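Local structure of DUF3863 domain-containing protein (Parabacteroides distasonis, 3LM3) at residues 195-198 with 199-203; 325-328 with 329-332; 332-335 with 336-340; 362-365 with 366-369; 404-407 with 408-411. The protein is of unknown function but is probably a carbohydrate-active enzyme, a glycoside hydrolase or a deacetylase. All coordinates share one frame; numbering follows the deposited sequence.

Interaction 1 of 5, residues 195-198 with 199-203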
# COMPACT_ATOMS: atom_id res chain seq x y z
N SER A 195 0.24 -3.30 16.31
CA SER A 195 0.69 -3.81 17.60
C SER A 195 2.21 -3.74 17.75
O SER A 195 2.96 -3.95 16.79
CB SER A 195 0.29 -5.27 17.66
OG SER A 195 0.66 -5.90 18.88
N THR A 196 2.67 -3.51 18.99
CA THR A 196 4.09 -3.65 19.28
C THR A 196 4.61 -5.06 18.96
O THR A 196 5.82 -5.24 18.73
CB THR A 196 4.38 -3.29 20.76
OG1 THR A 196 3.53 -4.04 21.61
CG2 THR A 196 4.15 -1.78 21.02
N GLU A 197 3.71 -6.03 18.87
CA GLU A 197 4.09 -7.39 18.51
C GLU A 197 4.49 -7.57 17.05
O GLU A 197 5.34 -8.40 16.76
CB GLU A 197 2.96 -8.37 18.81
CG GLU A 197 2.64 -8.49 20.29
CD GLU A 197 1.50 -9.44 20.59
OE1 GLU A 197 1.04 -10.19 19.68
OE2 GLU A 197 1.02 -9.39 21.74
N HIS A 198 3.83 -6.87 16.13
CA HIS A 198 3.95 -7.16 14.72
C HIS A 198 3.25 -6.08 13.90
O HIS A 198 2.07 -5.77 14.15
CB HIS A 198 3.33 -8.52 14.41
CG HIS A 198 3.79 -9.11 13.11
ND1 HIS A 198 3.49 -8.58 11.86
CD2 HIS A 198 4.52 -10.23 12.87
CE1 HIS A 198 4.04 -9.34 10.93
NE2 HIS A 198 4.65 -10.36 11.52
N PHE A 199 3.99 -5.54 12.93
CA PHE A 199 3.49 -4.46 12.09
C PHE A 199 2.22 -4.82 11.29
O PHE A 199 1.49 -3.92 10.88
CB PHE A 199 4.61 -3.90 11.16
CG PHE A 199 4.91 -4.73 9.94
CD1 PHE A 199 5.46 -5.99 10.05
CD2 PHE A 199 4.75 -4.20 8.67
CE1 PHE A 199 5.77 -6.73 8.91
CE2 PHE A 199 5.08 -4.92 7.53
CZ PHE A 199 5.55 -6.21 7.64
N CYS A 200 1.97 -6.11 11.04
CA CYS A 200 0.78 -6.56 10.32
C CYS A 200 -0.43 -6.80 11.22
O CYS A 200 -1.56 -7.04 10.72
CB CYS A 200 1.07 -7.87 9.60
SG CYS A 200 2.13 -7.69 8.15
N LYS A 201 -0.22 -6.80 12.54
CA LYS A 201 -1.26 -7.12 13.52
C LYS A 201 -1.87 -5.84 14.08
O LYS A 201 -1.13 -4.98 14.60
CB LYS A 201 -0.63 -7.92 14.69
CG LYS A 201 -1.60 -8.18 15.81
CD LYS A 201 -1.03 -9.11 16.91
CE LYS A 201 -1.77 -8.88 18.22
NZ LYS A 201 -1.63 -10.10 19.10
N PRO A 202 -3.18 -5.68 14.03
CA PRO A 202 -3.77 -4.58 14.80
C PRO A 202 -3.48 -4.66 16.31
O PRO A 202 -3.57 -5.73 16.91
CB PRO A 202 -5.27 -4.71 14.53
CG PRO A 202 -5.35 -5.44 13.18
CD PRO A 202 -4.19 -6.41 13.26
N ALA A 203 -3.11 -3.54 16.92
CA ALA A 203 -3.02 -3.46 18.37
C ALA A 203 -4.34 -3.93 18.98
O ALA A 203 -5.42 -3.52 18.57
CB ALA A 203 -2.68 -2.02 18.81
O HOH W 1 -1.55 -8.07 21.52
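The ammonium group of K201 is gripped by several acceptors. NZ of K201 donates to OE1 of E197 at 2.7 Å in a salt bridge that comes in from above the carboxylate plane, 44° out of it. One water spans the same pair, donating to OE2 of E197 and accepting from NZ of K201, and the backbone O of L392 takes a further bond from NZ. The lysine can reach this far because its chain is extended, with CG anti to the backbone N (chi1 174°); on the way its CE passes OG of S195 at 3.9 Å. That hydroxyl has its own work: OG of S195 accepts from N of E197 at 3.1 Å, which makes an ST turn, and it is also bonded to D208. Two consecutive type I beta turns, S195 to H198 and H198 to K201, fold the backbone back on itself, and N of S195 donates to O of K201 at 2.8 Å. The imidazole of H198 bridges part of the second turn: its ND1 accepts from N of C200 at 3.0 Å, the donor lying in the ring plane, which helps to hold the rotation of the ring. The rings of H198 and F199 are almost parallel, 11° apart, yet slid so far that they barely overlap, with centroids 5.3 Å apart. This largely buried double turn starts at the end of strand 194-195 and leads on toward strand 213-216; A203 pairs through its backbone with Y193, and E197 OE1 also accepts from N of A394, beyond strand 383-389.

Interaction 2 of 5, residues 325-328 with 329-332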
# COMPACT_ATOMS: atom_id res chain seq x y z
N PHE A 325 -4.03 11.86 4.30
CA PHE A 325 -5.06 10.85 4.42
C PHE A 325 -4.93 10.11 5.74
O PHE A 325 -5.93 9.90 6.43
CB PHE A 325 -5.02 9.85 3.25
CG PHE A 325 -5.98 8.72 3.44
CD1 PHE A 325 -7.35 8.92 3.35
CD2 PHE A 325 -5.51 7.46 3.82
CE1 PHE A 325 -8.24 7.88 3.65
CE2 PHE A 325 -6.37 6.44 4.12
CZ PHE A 325 -7.75 6.62 4.01
N GLY A 326 -3.73 9.68 6.10
CA GLY A 326 -3.54 8.99 7.38
C GLY A 326 -3.99 9.82 8.55
O GLY A 326 -4.59 9.31 9.48
N GLU A 327 -3.72 11.13 8.51
CA GLU A 327 -4.16 11.99 9.61
C GLU A 327 -5.66 12.21 9.58
O GLU A 327 -6.25 12.32 10.65
CB GLU A 327 -3.40 13.31 9.66
CG GLU A 327 -1.94 13.15 10.09
CD GLU A 327 -1.77 12.71 11.53
OE1 GLU A 327 -2.71 12.77 12.35
OE2 GLU A 327 -0.65 12.30 11.85
N LEU A 328 -6.30 12.23 8.40
CA LEU A 328 -7.77 12.25 8.37
C LEU A 328 -8.35 11.01 9.03
O LEU A 328 -9.31 11.09 9.80
CB LEU A 328 -8.31 12.36 6.94
CG LEU A 328 -8.22 13.73 6.29
CD1 LEU A 328 -8.51 13.62 4.79
CD2 LEU A 328 -9.17 14.73 7.00
N TRP A 329 -7.75 9.85 8.77
CA TRP A 329 -8.20 8.61 9.38
C TRP A 329 -8.02 8.66 10.90
O TRP A 329 -8.94 8.36 11.66
CB TRP A 329 -7.50 7.41 8.74
CG TRP A 329 -8.04 6.10 9.19
CD1 TRP A 329 -9.00 5.35 8.59
CD2 TRP A 329 -7.61 5.34 10.33
NE1 TRP A 329 -9.21 4.19 9.28
CE2 TRP A 329 -8.37 4.16 10.36
CE3 TRP A 329 -6.65 5.55 11.33
CZ2 TRP A 329 -8.20 3.18 11.35
CZ3 TRP A 329 -6.48 4.59 12.30
CH2 TRP A 329 -7.25 3.42 12.30
N ARG A 330 -6.86 9.10 11.34
CA ARG A 330 -6.50 9.19 12.76
C ARG A 330 -7.39 10.18 13.51
O ARG A 330 -7.61 10.01 14.71
CB ARG A 330 -5.03 9.61 12.84
CG ARG A 330 -4.46 9.77 14.22
CD ARG A 330 -2.90 9.73 14.15
NE ARG A 330 -2.31 10.03 15.46
CZ ARG A 330 -1.97 11.23 15.91
NH1 ARG A 330 -2.06 12.33 15.17
NH2 ARG A 330 -1.47 11.33 17.14
N LYS A 331 -7.89 11.19 12.82
CA LYS A 331 -8.81 12.14 13.44
C LYS A 331 -10.14 11.47 13.82
O LYS A 331 -10.74 11.84 14.84
CB LYS A 331 -9.03 13.32 12.50
CG LYS A 331 -9.90 14.43 13.05
CD LYS A 331 -9.59 15.76 12.38
CE LYS A 331 -9.99 15.76 10.92
NZ LYS A 331 -10.16 17.16 10.39
N GLN A 332 -10.56 10.51 13.02
CA GLN A 332 -11.86 9.85 13.20
C GLN A 332 -11.77 8.57 14.03
O GLN A 332 -12.66 8.29 14.84
CB GLN A 332 -12.45 9.54 11.82
CG GLN A 332 -13.82 8.88 11.83
CD GLN A 332 -14.90 9.79 12.36
OE1 GLN A 332 -14.78 11.00 12.32
NE2 GLN A 332 -15.98 9.19 12.87
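This is an intrahelical contact, one turn of helix 322-332 packed on the next, in the helix that follows strand 318-320 of the parallel sheet. Its alpha-helical character is evident from i to i+4 backbone bonds: N of W329 to O of F325 at 3.0 Å, and N of R330 to O of G326 at 2.9 Å. An i to i+3 salt bridge links E327 and R330, whose side chains run alongside each other. NH1 of R330 donates to OE1 of E327 at 2.9 Å, with an N-H...O angle of 160°. The acceptor uses its syn lone pair and lies in the guanidinium plane, while the carboxylate and guanidinium planes stand 88° apart. The glutamate gets there by bending at chi2 (-68°), which brings its carboxylate alongside R330, one turn further on. NH2 of R330 makes a second salt bridge, to D211, so the guanidinium spans two acids; a leucine here would probably leave both E327 and D211 without their cationic mate. Toward the protein interior F325 stacks on W281 and W329 on Y333, and NE1 of W329 is bonded to OH of Y341. The aliphatic part of the arginine also lies against the acid, CD of R330 being 3.5 Å from OE1 of E327.

Interaction 3 of 5, residues 332-335 with 336-340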
# COMPACT_ATOMS: atom_id res chain seq x y z
N GLN A 332 -10.56 10.51 13.02
CA GLN A 332 -11.86 9.85 13.20
C GLN A 332 -11.77 8.57 14.03
O GLN A 332 -12.66 8.29 14.84
CB GLN A 332 -12.45 9.54 11.82
CG GLN A 332 -13.82 8.88 11.83
CD GLN A 332 -14.90 9.79 12.36
OE1 GLN A 332 -14.78 11.00 12.32
NE2 GLN A 332 -15.98 9.19 12.87
N TYR A 333 -10.72 7.79 13.83
CA TYR A 333 -10.58 6.46 14.42
C TYR A 333 -9.47 6.52 15.44
O TYR A 333 -8.33 6.82 15.09
CB TYR A 333 -10.23 5.42 13.33
CG TYR A 333 -11.30 5.28 12.25
CD1 TYR A 333 -12.34 4.37 12.42
CD2 TYR A 333 -11.31 6.06 11.11
CE1 TYR A 333 -13.35 4.25 11.46
CE2 TYR A 333 -12.32 5.95 10.14
CZ TYR A 333 -13.33 5.03 10.34
OH TYR A 333 -14.34 4.92 9.40
N LYS A 334 -9.80 6.24 16.70
CA LYS A 334 -8.86 6.40 17.80
C LYS A 334 -8.32 5.10 18.39
O LYS A 334 -7.34 5.13 19.15
CB LYS A 334 -9.53 7.21 18.92
CG LYS A 334 -9.96 8.62 18.50
CD LYS A 334 -8.75 9.43 17.99
CE LYS A 334 -9.10 10.85 17.68
NZ LYS A 334 -7.92 11.54 17.10
N SER A 335 -8.96 3.99 18.06
CA SER A 335 -8.45 2.65 18.45
C SER A 335 -8.92 1.68 17.40
O SER A 335 -9.72 2.03 16.52
CB SER A 335 -8.97 2.21 19.81
OG SER A 335 -10.26 1.68 19.70
N ASN A 336 -8.46 0.45 17.48
CA ASN A 336 -8.90 -0.54 16.53
C ASN A 336 -10.26 -1.12 16.83
O ASN A 336 -10.76 -1.93 16.06
CB ASN A 336 -7.85 -1.63 16.38
CG ASN A 336 -6.53 -1.10 15.82
OD1 ASN A 336 -6.53 -0.24 14.91
ND2 ASN A 336 -5.41 -1.60 16.32
N ASP A 337 -10.90 -0.65 17.89
CA ASP A 337 -12.30 -1.00 18.11
C ASP A 337 -13.24 -0.18 17.23
O ASP A 337 -14.42 -0.50 17.14
CB ASP A 337 -12.70 -0.74 19.56
CG ASP A 337 -11.98 -1.62 20.55
OD1 ASP A 337 -11.72 -2.80 20.24
OD2 ASP A 337 -11.74 -1.12 21.68
N ASP A 338 -12.72 0.87 16.61
CA ASP A 338 -13.54 1.86 15.92
C ASP A 338 -13.80 1.53 14.45
O ASP A 338 -14.62 2.20 13.83
CB ASP A 338 -12.89 3.25 15.99
CG ASP A 338 -12.88 3.84 17.38
OD1 ASP A 338 -13.60 3.32 18.28
OD2 ASP A 338 -12.18 4.87 17.57
N TRP A 339 -13.12 0.52 13.91
CA TRP A 339 -13.28 0.16 12.50
C TRP A 339 -13.60 -1.31 12.32
O TRP A 339 -13.33 -2.14 13.17
CB TRP A 339 -12.04 0.52 11.68
CG TRP A 339 -10.75 -0.07 12.17
CD1 TRP A 339 -9.84 0.54 12.99
CD2 TRP A 339 -10.20 -1.36 11.86
NE1 TRP A 339 -8.77 -0.27 13.20
CE2 TRP A 339 -8.97 -1.46 12.54
CE3 TRP A 339 -10.62 -2.43 11.08
CZ2 TRP A 339 -8.18 -2.59 12.48
CZ3 TRP A 339 -9.81 -3.56 11.02
CH2 TRP A 339 -8.62 -3.63 11.73
N ASN A 340 -14.22 -1.60 11.18
CA ASN A 340 -14.62 -2.94 10.82
C ASN A 340 -14.85 -2.86 9.32
O ASN A 340 -15.79 -2.22 8.88
CB ASN A 340 -15.88 -3.35 11.60
CG ASN A 340 -16.28 -4.78 11.38
OD1 ASN A 340 -16.02 -5.37 10.36
ND2 ASN A 340 -16.94 -5.36 12.40
O HOH W 2 -12.09 3.29 20.69
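Y333, the first residue to leave helical backbone angles after helix 322-332, sets its ring edge against the chain that returns toward it. CE1 of Y333 lies 3.4 Å from O of D338, close to the ring plane, and CD1 of Y333 packs at 3.9 Å on CB of W339, the two side chains crossing at about a right angle. Next along the chain, N of K334 donates to OD2 of D338 at 2.9 Å; the bond is fairly straight (162°) and meets the anti side of the carboxylate, 16° out of its plane. N of S335 adds a weak bond to the same oxygen, so two successive backbone amides face one acid oxygen. At S335 the hydroxyl sits between the backbone N and the carbonyl carbon (chi1 82°), a torsion that turns OG forward to accept from N of D337 at 3.0 Å. A water joins OG of S335 to OD1 of D338, giving the carboxylate a partner on each oxygen. The carbonyl of S335 receives N of D338 at 3.2 Å. Just past the turn, NE1 of W339 reaches back in its ring plane to donate to OD1 of N336 at 2.8 Å, while D337 reaches out to a salt bridge with K365. The S335 to D338 segment is a type I beta turn, here reinforced by side chains, and it redirects the chain from helix 322-332 into strand 341-346, an outermost strand of the four-stranded antiparallel sheet.

Interaction 4 of 5, residues 362-365 with 366-369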
# COMPACT_ATOMS: atom_id res chain seq x y z
N PHE A 362 -13.49 -9.54 5.14
CA PHE A 362 -13.91 -9.00 6.43
C PHE A 362 -12.64 -8.76 7.23
O PHE A 362 -11.80 -9.67 7.34
CB PHE A 362 -14.79 -10.02 7.17
CG PHE A 362 -16.00 -10.44 6.39
CD1 PHE A 362 -15.90 -11.43 5.42
CD2 PHE A 362 -17.25 -9.82 6.60
CE1 PHE A 362 -16.99 -11.83 4.69
CE2 PHE A 362 -18.36 -10.23 5.85
CZ PHE A 362 -18.22 -11.22 4.90
N MSE A 363 -12.48 -7.57 7.77
CA MSE A 363 -11.28 -7.23 8.52
C MSE A 363 -11.66 -6.43 9.76
O MSE A 363 -12.36 -5.41 9.68
CB MSE A 363 -10.33 -6.37 7.66
CG MSE A 363 -9.81 -7.07 6.44
SE MSE A 363 -9.31 -5.83 5.04
CE MSE A 363 -8.58 -7.10 3.73
N ASN A 364 -11.22 -6.93 10.90
CA ASN A 364 -11.49 -6.24 12.17
C ASN A 364 -10.26 -6.40 13.09
O ASN A 364 -9.25 -6.98 12.70
CB ASN A 364 -12.78 -6.77 12.79
CG ASN A 364 -12.71 -8.24 13.10
OD1 ASN A 364 -11.94 -8.67 13.95
ND2 ASN A 364 -13.48 -9.04 12.35
N LYS A 365 -10.33 -5.85 14.30
CA LYS A 365 -9.19 -5.88 15.21
C LYS A 365 -8.70 -7.30 15.50
O LYS A 365 -7.53 -7.52 15.73
CB LYS A 365 -9.56 -5.19 16.53
CG LYS A 365 -8.46 -5.17 17.57
CD LYS A 365 -8.89 -4.48 18.84
CE LYS A 365 -9.59 -5.41 19.77
NZ LYS A 365 -9.97 -4.77 21.10
N GLU A 366 -9.63 -8.25 15.53
CA GLU A 366 -9.31 -9.59 16.00
C GLU A 366 -9.02 -10.62 14.91
O GLU A 366 -8.41 -11.63 15.22
CB GLU A 366 -10.37 -10.07 16.97
CG GLU A 366 -10.27 -9.35 18.31
CD GLU A 366 -11.24 -9.90 19.36
OE1 GLU A 366 -12.45 -9.70 19.21
OE2 GLU A 366 -10.74 -10.52 20.31
N PHE A 367 -9.45 -10.38 13.68
CA PHE A 367 -9.13 -11.28 12.57
C PHE A 367 -9.44 -10.64 11.22
O PHE A 367 -10.17 -9.65 11.13
CB PHE A 367 -9.88 -12.62 12.68
CG PHE A 367 -11.38 -12.51 12.57
CD1 PHE A 367 -12.17 -12.32 13.70
CD2 PHE A 367 -12.02 -12.62 11.35
CE1 PHE A 367 -13.56 -12.25 13.61
CE2 PHE A 367 -13.42 -12.53 11.24
CZ PHE A 367 -14.18 -12.34 12.39
N ARG A 368 -8.87 -11.25 10.19
CA ARG A 368 -9.41 -11.07 8.85
C ARG A 368 -9.91 -12.41 8.33
O ARG A 368 -9.42 -13.47 8.73
CB ARG A 368 -8.39 -10.43 7.88
CG ARG A 368 -7.22 -11.33 7.51
CD ARG A 368 -6.28 -10.73 6.50
NE ARG A 368 -5.54 -11.77 5.81
CZ ARG A 368 -4.61 -11.58 4.89
NH1 ARG A 368 -4.17 -10.35 4.61
NH2 ARG A 368 -4.10 -12.61 4.25
N LEU A 369 -10.84 -12.32 7.41
CA LEU A 369 -11.52 -13.47 6.84
C LEU A 369 -11.87 -13.18 5.38
O LEU A 369 -12.46 -12.15 5.10
CB LEU A 369 -12.82 -13.76 7.60
CG LEU A 369 -13.79 -14.80 7.05
CD1 LEU A 369 -13.23 -16.22 7.23
CD2 LEU A 369 -15.16 -14.71 7.78
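With chi1 at 61°, N364 has its CG between its own N and carbonyl carbon, which swings the amide over the turn toward F367, itself at 64°. The two meet in a tight beta hairpin joining strands 357-363 and 367-374. OD1 of N364 collects two backbone amides, N of E366 at 2.8 Å and N of F367 at 3.0 Å, the first in the carbonyl plane and the second well above it. The other end of the amide, ND2 of N364, lies over one face of the F367 ring, with the amide and ring planes 88° apart, and is also bonded to OH of Y444. Cutting this side chain back to an alanine is likely to leave the amides of E366 and F367 without this acceptor and the face of the F367 ring without its amide cover. Behind the turn, N of N364 donates to O of F367 at 2.9 Å. F362 and L369 form an antiparallel hydrogen-bonded pair, and M363 with R368 a non-hydrogen-bonded one. R368 carries its charge away to D386 and D185, while E366 reaches K442 and Y443 and thereby ties the turn to helix 434-443. Beside the F362-L369 pair, CD1 of F362 touches CD2 of L369 at 4.1 Å.

Interaction 5 of 5, residues 404-407 with 408-411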
# COMPACT_ATOMS: atom_id res chain seq x y z
N LYS A 404 22.48 -11.23 6.35
CA LYS A 404 21.52 -12.25 6.83
C LYS A 404 20.11 -11.63 6.89
O LYS A 404 19.58 -11.30 7.96
CB LYS A 404 21.92 -12.86 8.15
CG LYS A 404 22.36 -11.93 9.21
CD LYS A 404 23.47 -12.58 10.04
CE LYS A 404 23.72 -11.92 11.38
NZ LYS A 404 23.23 -10.54 11.51
N PRO A 405 19.54 -11.44 5.72
CA PRO A 405 18.22 -10.86 5.70
C PRO A 405 17.14 -11.77 6.27
O PRO A 405 17.30 -13.01 6.36
CB PRO A 405 17.96 -10.62 4.21
CG PRO A 405 18.95 -11.40 3.49
CD PRO A 405 20.06 -11.74 4.38
N ALA A 406 16.05 -11.13 6.68
CA ALA A 406 14.82 -11.82 7.06
C ALA A 406 13.75 -11.37 6.06
O ALA A 406 13.23 -10.25 6.14
CB ALA A 406 14.44 -11.48 8.49
N LYS A 407 13.46 -12.21 5.08
CA LYS A 407 12.58 -11.80 3.97
C LYS A 407 11.10 -12.07 4.23
O LYS A 407 10.27 -11.45 3.60
CB LYS A 407 13.01 -12.46 2.66
CG LYS A 407 14.41 -12.04 2.23
CD LYS A 407 14.68 -12.47 0.80
CE LYS A 407 16.09 -12.14 0.37
NZ LYS A 407 16.16 -11.94 -1.11
N ASP A 408 10.79 -12.92 5.19
CA ASP A 408 9.41 -13.36 5.44
C ASP A 408 8.88 -12.82 6.75
O ASP A 408 9.18 -13.31 7.82
CB ASP A 408 9.30 -14.89 5.40
CG ASP A 408 7.84 -15.39 5.51
OD1 ASP A 408 6.90 -14.57 5.59
OD2 ASP A 408 7.65 -16.64 5.51
N TRP A 409 8.10 -11.74 6.61
CA TRP A 409 7.45 -11.08 7.75
C TRP A 409 5.94 -11.34 7.80
O TRP A 409 5.23 -10.65 8.52
CB TRP A 409 7.73 -9.57 7.70
CG TRP A 409 9.16 -9.24 7.97
CD1 TRP A 409 10.24 -9.62 7.24
CD2 TRP A 409 9.68 -8.44 9.05
NE1 TRP A 409 11.39 -9.14 7.81
CE2 TRP A 409 11.07 -8.42 8.92
CE3 TRP A 409 9.10 -7.78 10.14
CZ2 TRP A 409 11.89 -7.76 9.83
CZ3 TRP A 409 9.90 -7.09 11.01
CH2 TRP A 409 11.29 -7.11 10.87
N SER A 410 5.45 -12.31 7.05
CA SER A 410 4.02 -12.55 7.00
C SER A 410 3.45 -13.01 8.31
O SER A 410 4.10 -13.74 9.07
CB SER A 410 3.67 -13.55 5.90
OG SER A 410 4.01 -13.05 4.61
N LEU A 411 2.22 -12.60 8.57
CA LEU A 411 1.47 -13.05 9.74
C LEU A 411 0.47 -14.09 9.26
O LEU A 411 -0.52 -13.77 8.57
CB LEU A 411 0.80 -11.85 10.43
CG LEU A 411 0.30 -12.09 11.86
CD1 LEU A 411 0.07 -10.75 12.59
CD2 LEU A 411 -0.97 -12.98 11.89
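An indole that turns back to bond the backbone of the residue three places earlier is the unusual feature here: NE1 of W409 donates to O of A406 at 2.7 Å. The bond is bent, with an N-H...O angle of 141°. The oxygen lies at the indole edge, in the ring plane, while the donor stands 44° above the carbonyl plane. CD1 of W409 also comes within 3.2 Å of the same O of A406, so the NE1-CD1 side of the indole, not the nitrogen alone, faces the carbonyl. The first torsion places CG beside the backbone N of W409 (chi1 -69°), which directs the indole back along the chain toward A406. The methyl of A406 adds a looser touch, its CB 3.9 Å from NE1 of W409. Overlapping this bend is an Asx turn: OD1 of D408 accepts from N of S410 at 3.1 Å, nearly along its C-O axis. The whole segment is irregular, part of the long loop between strand 383-389 and helix 434-443. Backbone bonds fasten it to other loops and to helix 114-117: A406 pairs with M116, and both K407 and W409 with G183. The indole of W409 packs on A115, E396 and P397.

Overall arrangement
From the N terminus, interaction 1 closes a double turn at the end of strand 194-195. Interactions 2 and 3 follow in series and share Q332: the first is within helix 322-332, the second turns the chain into strand 341-346, and W329 packs on W339 between them. Interaction 4 closes the hairpin of strands 357-363 and 367-374, and interaction 5 lies in the later loop; none nests in or crosses another. Interactions 1, 3 and 4 meet pairwise: A203 O probably bonds N336 ND2, P202 packs on K365, and the W339 ring packs on N364. Interaction 5 touches interaction 1 through W409 and L411, tying the loop between strand 383-389 and helix 434-443 to the 195-203 turns.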